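Local coordinates for protein toll (Drosophila melanogaster, PDB 4LXR), which serves, through its extracellular leucine-rich-repeat part, as receptor for activated spaetzle C-106 in dorsal-ventral patterning and antifungal defence, at residues A[726-737]-A[763-772]; A[350-358]-A[375-383]. All blocks are in the same frame, centred on the assembly; numbering follows the deposited sequence.

Contact 1 (A[726-737]-A[763-772]); sequences WMCDCTAKPLLL and MVELSTNDIC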
# COMPACT_ATOMS: atom_id res chain seq x y z
N TRP A 726 39.98 -12.73 62.48
CA TRP A 726 39.28 -13.25 63.64
C TRP A 726 40.23 -13.77 64.73
O TRP A 726 41.19 -14.48 64.45
CB TRP A 726 38.28 -14.34 63.22
CG TRP A 726 37.25 -13.84 62.24
CD1 TRP A 726 37.12 -14.19 60.94
CD2 TRP A 726 36.22 -12.87 62.51
NE1 TRP A 726 36.07 -13.51 60.36
CE2 TRP A 726 35.50 -12.69 61.31
CE3 TRP A 726 35.84 -12.14 63.64
CZ2 TRP A 726 34.42 -11.82 61.21
CZ3 TRP A 726 34.77 -11.27 63.54
CH2 TRP A 726 34.07 -11.12 62.32
N MET A 727 39.95 -13.37 65.97
CA MET A 727 40.70 -13.82 67.14
C MET A 727 40.01 -15.04 67.72
O MET A 727 39.01 -14.93 68.41
CB MET A 727 40.79 -12.69 68.18
CG MET A 727 41.43 -13.08 69.51
SD MET A 727 43.19 -13.47 69.36
CE MET A 727 43.76 -12.14 68.30
N CYS A 728 40.55 -16.21 67.41
CA CYS A 728 39.94 -17.47 67.82
C CYS A 728 40.54 -18.02 69.12
O CYS A 728 41.33 -18.95 69.12
CB CYS A 728 40.00 -18.50 66.67
SG CYS A 728 39.10 -17.92 65.16
N ASP A 729 40.14 -17.41 70.22
CA ASP A 729 40.40 -17.94 71.54
C ASP A 729 39.08 -18.09 72.26
O ASP A 729 38.03 -18.18 71.64
CB ASP A 729 41.34 -17.03 72.33
CG ASP A 729 40.89 -15.58 72.33
OD1 ASP A 729 39.81 -15.29 71.78
OD2 ASP A 729 41.62 -14.74 72.89
N CYS A 730 39.11 -18.09 73.59
CA CYS A 730 37.95 -18.48 74.36
C CYS A 730 36.77 -17.53 74.22
O CYS A 730 35.62 -17.92 74.42
CB CYS A 730 38.31 -18.68 75.83
SG CYS A 730 37.42 -20.06 76.53
N THR A 731 37.06 -16.28 73.86
CA THR A 731 36.01 -15.29 73.71
C THR A 731 35.31 -15.44 72.36
O THR A 731 34.26 -14.84 72.13
CB THR A 731 36.54 -13.84 73.87
OG1 THR A 731 35.45 -12.92 73.90
CG2 THR A 731 37.47 -13.48 72.72
N ALA A 732 35.89 -16.24 71.48
CA ALA A 732 35.32 -16.44 70.15
C ALA A 732 34.33 -17.60 70.14
O ALA A 732 33.71 -17.86 69.12
CB ALA A 732 36.43 -16.67 69.12
N LYS A 733 34.18 -18.28 71.27
CA LYS A 733 33.25 -19.41 71.31
C LYS A 733 31.83 -19.10 70.78
O LYS A 733 31.33 -19.86 69.96
CB LYS A 733 33.19 -20.04 72.70
CG LYS A 733 32.55 -21.41 72.72
CD LYS A 733 31.90 -21.67 74.08
CE LYS A 733 31.78 -23.15 74.39
NZ LYS A 733 32.71 -23.55 75.49
N PRO A 734 31.18 -18.00 71.24
CA PRO A 734 29.86 -17.71 70.68
C PRO A 734 29.88 -17.55 69.17
O PRO A 734 28.96 -18.04 68.52
CB PRO A 734 29.45 -16.38 71.34
CG PRO A 734 30.63 -15.94 72.14
CD PRO A 734 31.46 -17.15 72.41
N LEU A 735 30.89 -16.87 68.64
CA LEU A 735 31.03 -16.70 67.19
C LEU A 735 31.23 -18.05 66.51
O LEU A 735 30.64 -18.30 65.45
CB LEU A 735 32.17 -15.73 66.84
CG LEU A 735 32.53 -15.63 65.35
CD1 LEU A 735 31.35 -15.18 64.50
CD2 LEU A 735 33.73 -14.73 65.10
N LEU A 736 32.03 -18.92 67.11
CA LEU A 736 32.26 -20.24 66.52
C LEU A 736 30.95 -21.02 66.46
O LEU A 736 30.61 -21.56 65.41
CB LEU A 736 33.36 -21.03 67.26
CG LEU A 736 33.80 -22.32 66.57
CD1 LEU A 736 34.41 -22.01 65.21
CD2 LEU A 736 34.79 -23.20 67.42
N LEU A 737 30.21 -21.05 67.57
CA LEU A 737 28.92 -21.75 67.60
C LEU A 737 27.88 -21.15 66.63
O LEU A 737 27.13 -21.89 65.99
CB LEU A 737 28.36 -21.83 69.03
CG LEU A 737 29.06 -22.75 70.04
CD1 LEU A 737 28.46 -22.56 71.44
CD2 LEU A 737 29.04 -24.22 69.61
N MET A 763 38.40 -21.39 60.01
CA MET A 763 37.55 -21.47 61.18
C MET A 763 36.74 -22.76 61.22
O MET A 763 36.53 -23.34 62.31
CB MET A 763 36.64 -20.24 61.29
CG MET A 763 35.83 -20.26 62.57
SD MET A 763 34.86 -18.79 62.88
CE MET A 763 36.14 -17.56 63.11
N VAL A 764 36.30 -23.24 60.06
CA VAL A 764 35.58 -24.52 59.98
C VAL A 764 36.40 -25.72 60.44
O VAL A 764 35.85 -26.78 60.67
CB VAL A 764 35.02 -24.87 58.56
CG1 VAL A 764 33.93 -23.89 58.15
CG2 VAL A 764 36.15 -24.90 57.53
N GLU A 765 37.72 -25.55 60.55
CA GLU A 765 38.56 -26.62 61.08
C GLU A 765 38.72 -26.57 62.61
O GLU A 765 39.31 -27.48 63.20
CB GLU A 765 39.92 -26.65 60.38
CG GLU A 765 39.81 -27.17 58.95
CD GLU A 765 41.15 -27.25 58.26
OE1 GLU A 765 42.16 -27.52 58.95
OE2 GLU A 765 41.19 -27.04 57.03
N LEU A 766 38.18 -25.53 63.24
CA LEU A 766 38.28 -25.40 64.70
C LEU A 766 37.05 -25.93 65.42
O LEU A 766 35.90 -25.66 65.03
CB LEU A 766 38.50 -23.94 65.14
CG LEU A 766 39.92 -23.36 65.06
CD1 LEU A 766 40.90 -24.29 65.72
CD2 LEU A 766 40.33 -23.09 63.62
N SER A 767 37.31 -26.69 66.48
CA SER A 767 36.31 -27.13 67.43
C SER A 767 36.23 -26.16 68.61
O SER A 767 37.16 -25.38 68.85
CB SER A 767 36.69 -28.53 67.95
OG SER A 767 35.81 -28.97 68.96
N THR A 768 35.13 -26.21 69.35
CA THR A 768 35.01 -25.40 70.55
C THR A 768 36.03 -25.83 71.61
O THR A 768 36.40 -25.04 72.48
CB THR A 768 33.59 -25.46 71.13
OG1 THR A 768 33.25 -26.82 71.41
CG2 THR A 768 32.59 -24.91 70.15
N ASN A 769 36.52 -27.06 71.52
CA ASN A 769 37.56 -27.53 72.43
C ASN A 769 38.94 -26.96 72.10
O ASN A 769 39.72 -26.64 73.01
CB ASN A 769 37.62 -29.06 72.44
CG ASN A 769 36.26 -29.69 72.64
OD1 ASN A 769 35.77 -30.44 71.78
ND2 ASN A 769 35.63 -29.39 73.77
N ASP A 770 39.22 -26.82 70.81
CA ASP A 770 40.52 -26.33 70.35
C ASP A 770 40.77 -24.88 70.77
O ASP A 770 41.91 -24.45 70.93
CB ASP A 770 40.59 -26.37 68.82
CG ASP A 770 40.34 -27.75 68.26
OD1 ASP A 770 40.77 -28.74 68.89
OD2 ASP A 770 39.73 -27.85 67.18
N ILE A 771 39.68 -24.15 70.93
CA ILE A 771 39.70 -22.70 70.93
C ILE A 771 39.61 -22.18 72.36
O ILE A 771 40.02 -21.06 72.68
CB ILE A 771 38.52 -22.19 70.07
CG1 ILE A 771 38.55 -20.69 69.89
CG2 ILE A 771 37.19 -22.56 70.70
CD1 ILE A 771 37.28 -20.16 69.27
N CYS A 772 39.10 -23.03 73.24
CA CYS A 772 38.64 -22.59 74.53
C CYS A 772 38.81 -23.73 75.52
O CYS A 772 37.89 -24.52 75.72
CB CYS A 772 37.17 -22.19 74.42
SG CYS A 772 36.37 -21.70 75.95

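Contact 2 (A[350-358]-A[375-383]); sequences RLTHLPDSL and LTGISGDIF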
# COMPACT_ATOMS: atom_id res chain seq x y z
N ARG A 350 -4.06 23.31 -7.54
CA ARG A 350 -3.39 24.30 -6.70
C ARG A 350 -4.44 25.05 -5.89
O ARG A 350 -4.30 26.25 -5.68
CB ARG A 350 -2.63 25.33 -7.54
CG ARG A 350 -1.66 24.77 -8.56
CD ARG A 350 -0.40 24.19 -7.94
NE ARG A 350 0.62 23.91 -8.96
CZ ARG A 350 1.10 22.71 -9.24
NH1 ARG A 350 2.01 22.55 -10.19
NH2 ARG A 350 0.68 21.65 -8.56
N LEU A 351 -5.50 24.36 -5.47
CA LEU A 351 -6.61 25.03 -4.81
C LEU A 351 -6.19 25.64 -3.47
O LEU A 351 -5.68 24.93 -2.59
CB LEU A 351 -7.77 24.05 -4.62
CG LEU A 351 -8.31 23.42 -5.92
CD1 LEU A 351 -9.23 22.23 -5.66
CD2 LEU A 351 -9.02 24.46 -6.79
N THR A 352 -6.40 26.95 -3.32
CA THR A 352 -6.17 27.62 -2.04
C THR A 352 -7.47 27.77 -1.26
O THR A 352 -7.45 27.84 -0.04
CB THR A 352 -5.53 29.00 -2.21
OG1 THR A 352 -6.31 29.76 -3.14
CG2 THR A 352 -4.07 28.88 -2.68
N HIS A 353 -8.59 27.81 -1.97
CA HIS A 353 -9.89 27.90 -1.31
C HIS A 353 -11.05 27.49 -2.23
O HIS A 353 -10.97 27.61 -3.45
CB HIS A 353 -10.13 29.32 -0.80
CG HIS A 353 -10.11 30.36 -1.87
ND1 HIS A 353 -11.22 30.69 -2.61
CD2 HIS A 353 -9.10 31.15 -2.33
CE1 HIS A 353 -10.91 31.63 -3.48
NE2 HIS A 353 -9.63 31.93 -3.33
N LEU A 354 -12.11 26.99 -1.61
CA LEU A 354 -13.34 26.61 -2.29
C LEU A 354 -14.44 27.47 -1.69
O LEU A 354 -14.48 27.66 -0.48
CB LEU A 354 -13.65 25.14 -2.04
CG LEU A 354 -12.56 24.14 -2.43
CD1 LEU A 354 -12.93 22.77 -1.94
CD2 LEU A 354 -12.37 24.14 -3.95
N PRO A 355 -15.33 28.00 -2.54
CA PRO A 355 -16.42 28.82 -2.00
C PRO A 355 -17.33 27.96 -1.15
O PRO A 355 -17.58 26.82 -1.51
CB PRO A 355 -17.16 29.29 -3.26
CG PRO A 355 -16.13 29.23 -4.34
CD PRO A 355 -15.35 27.98 -4.01
N ASP A 356 -17.81 28.53 -0.05
CA ASP A 356 -18.68 27.85 0.90
C ASP A 356 -19.92 27.24 0.26
O ASP A 356 -20.44 26.23 0.75
CB ASP A 356 -19.08 28.81 2.03
CG ASP A 356 -18.04 28.86 3.15
OD1 ASP A 356 -17.12 28.02 3.17
OD2 ASP A 356 -18.16 29.73 4.03
N SER A 357 -20.40 27.86 -0.82
CA SER A 357 -21.64 27.43 -1.46
C SER A 357 -21.41 26.44 -2.63
O SER A 357 -22.35 26.02 -3.29
CB SER A 357 -22.43 28.66 -1.94
OG SER A 357 -21.88 29.23 -3.12
N LEU A 358 -20.16 26.07 -2.86
CA LEU A 358 -19.84 25.26 -4.05
C LEU A 358 -20.59 23.93 -4.08
O LEU A 358 -21.07 23.49 -5.14
CB LEU A 358 -18.32 25.04 -4.16
CG LEU A 358 -17.84 24.14 -5.31
CD1 LEU A 358 -18.10 24.77 -6.68
CD2 LEU A 358 -16.36 23.79 -5.16
N LEU A 375 -5.18 23.69 0.35
CA LEU A 375 -6.27 24.17 1.20
C LEU A 375 -5.80 24.31 2.65
O LEU A 375 -5.01 23.50 3.15
CB LEU A 375 -7.46 23.21 1.12
CG LEU A 375 -8.06 23.13 -0.30
CD1 LEU A 375 -8.94 21.93 -0.45
CD2 LEU A 375 -8.82 24.40 -0.64
N THR A 376 -6.29 25.34 3.33
CA THR A 376 -5.81 25.64 4.68
C THR A 376 -6.87 25.46 5.76
O THR A 376 -6.55 25.51 6.92
CB THR A 376 -5.32 27.08 4.81
OG1 THR A 376 -6.31 27.96 4.29
CG2 THR A 376 -4.00 27.27 4.08
N GLY A 377 -8.12 25.25 5.37
CA GLY A 377 -9.17 25.17 6.36
C GLY A 377 -10.35 24.36 5.89
O GLY A 377 -10.48 24.05 4.70
N ILE A 378 -11.20 23.98 6.83
CA ILE A 378 -12.49 23.39 6.49
C ILE A 378 -13.49 24.24 7.24
O ILE A 378 -13.39 24.39 8.47
CB ILE A 378 -12.62 21.93 6.94
CG1 ILE A 378 -11.43 21.11 6.45
CG2 ILE A 378 -13.93 21.33 6.41
CD1 ILE A 378 -11.59 19.62 6.68
N SER A 379 -14.42 24.84 6.50
CA SER A 379 -15.32 25.79 7.12
C SER A 379 -16.56 25.06 7.60
O SER A 379 -16.75 23.88 7.29
CB SER A 379 -15.70 26.92 6.15
OG SER A 379 -16.56 26.45 5.12
N GLY A 380 -17.40 25.77 8.35
CA GLY A 380 -18.64 25.19 8.84
C GLY A 380 -19.70 24.95 7.78
O GLY A 380 -20.64 24.22 8.03
N ASP A 381 -19.54 25.55 6.60
CA ASP A 381 -20.56 25.47 5.55
C ASP A 381 -20.23 24.58 4.36
O ASP A 381 -21.13 24.10 3.67
CB ASP A 381 -20.91 26.86 5.01
CG ASP A 381 -21.80 27.65 5.95
OD1 ASP A 381 -22.35 27.06 6.90
OD2 ASP A 381 -21.96 28.87 5.72
N ILE A 382 -18.94 24.38 4.10
CA ILE A 382 -18.51 23.75 2.86
C ILE A 382 -19.15 22.39 2.61
O ILE A 382 -19.55 22.10 1.47
CB ILE A 382 -16.95 23.68 2.75
CG1 ILE A 382 -16.53 23.09 1.40
CG2 ILE A 382 -16.34 22.88 3.88
CD1 ILE A 382 -16.82 23.99 0.22
N PHE A 383 -19.30 21.57 3.65
CA PHE A 383 -19.83 20.20 3.48
C PHE A 383 -21.22 20.04 4.10
O PHE A 383 -21.69 18.91 4.27
CB PHE A 383 -18.91 19.16 4.12
CG PHE A 383 -17.49 19.18 3.62
CD1 PHE A 383 -17.21 19.39 2.27
CD2 PHE A 383 -16.43 18.99 4.50
CE1 PHE A 383 -15.90 19.40 1.82
CE2 PHE A 383 -15.12 19.00 4.05
CZ PHE A 383 -14.85 19.21 2.72
O HOH W 1 -8.69 26.76 2.29
O HOH W 2 -5.76 29.37 1.79
O HOH W 3 -20.87 23.78 -0.18

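Contact 1 (A[726-737]-A[763-772])
Ile771 lies against the loop that leads into helix 733-740, and its CG1-CD1 arm does most of the touching. With CG1 anti to the backbone N (chi1 -174°), the arm extends along that loop: Ile771 CG1 comes within 3.1 Å of Asp729 O, and Ile771 CD1 ends 3.6 Å from Ala732 CB. The CG2 branch points instead at Leu736 CD2. Cutting Ile771 back to an alanine is likely to leave Ala732 CB and Leu736 CD2 without their aliphatic partner and open a gap beside the Asp729 carbonyl. Leu736 divides its two methyls. The Leu736 and Met763 side chains slide past each other in opposite directions, Leu736 CD1 lying 3.5 Å from Met763 CG, tighter than usual; Leu736 CD2 sits over the backbone, 3.5 Å from Ser767 C. Met763 bends at its last torsion (chi3 -65°), which carries CE to Cys728 SG at 3.6 Å and near Trp726 CB. The next residue in the helix, Leu737, meets Thr768 CG2 through its CD2 at 3.7 Å, the two side chains crossing at about a right angle.

Two disulfides and a hydrogen bond fix the surroundings. Cys730 SG and Cys772 SG are joined at 2.0 Å; the low disulfide torsion of 32° is doubtful, because Cys772 is poorly ordered. Cys728 is bonded to Cys754, and Trp726 NE1 is hydrogen-bonded to Leu721 O. At the start of the short, weakly bonded helix near 768-771, Ser767 N donates to Asp770 OD2 at 2.8 Å, from above the carboxylate plane, and Asn769 N donates to Ser767 OG, completing a capping box. A Cys-X-Cys pair, a following helix and two disulfides around buried aliphatic residues mark the cysteine-rich LRRCT cap that closes a leucine-rich-repeat solenoid.

Contact 2 (A[350-358]-A[375-383])
Leu375 is the first bump: its CD2 methyl pushes into a hollow in segment 350-358, floored by the backbone between Thr352 and His353 and walled by Leu351 CB and Leu354. Leu375 CD2 lies 3.7 Å from His353 N and 4.2 Å from Leu354 CG, and the Leu354 and Leu375 side chains cross at about a right angle. The second bump is Ile382. Because CG1 is anti to the backbone N (chi1 -177°), Ile382 CD1 rests 3.4 Å from Pro355 O and 4.1 Å from Leu354 CB. Leu354 thus fills the space between the two bumps, meeting Leu375 through CG and Ile382 through CB. Behind this layer, Ile382 CG2 sits over the centre of one face of the Phe383 ring, and Ile382 also touches Phe359.

Polar groups line both ends of this apolar row. Ser379 OG donates a short bond, 2.6 Å, to Asp356 OD1, approaching from above the carboxylate, 41° out of its plane. The same OG accepts weak bonds from Asp381 N and Ile382 N, so one hydroxyl links the Asp356 carboxylate to these two backbone N-H groups. At the other end, water 1 donates to Thr352 O at 2.9 Å and accepts from Thr376 N at 3.0 Å, while a second water joins Thr352 O to Thr376 OG1. Asn373 and Asn397 take up the N-H groups of Leu351 and Leu375 through their OD1 atoms, as in an asparagine ladder.

Asp356 OD2 and Asp381 OD2 stand 4.2 Å apart, their carboxylate planes turned by 75°. If both are ionised they would repel; the serine's bond is likely to ease the charge on Asp356. Cohesion between these coils therefore appears to rest on interlocking aliphatic side chains, with one direct side-chain bond and bridging waters at the margins.

From the N terminus, contact 2 comes first. It closes a loop of 16 residues containing strand 367-369 and joins the convex sides of two successive coils, LRR 9 and LRR 10, away from the concave face built by strands such as 343-345 and 367-369. The chain then runs through the remaining repeats, the first LRRCT cap, an LRRNT module and a second, shorter run of parallel strands. Only then does contact 1 open, closing a loop of 25 residues that includes strands 753-754 and 761-762 within the second LRRCT cap. The two are in series, neither nested nor crossing, with centres about 96 Å apart: contact 2 ties coil to coil, contact 1 ties together the terminal cap.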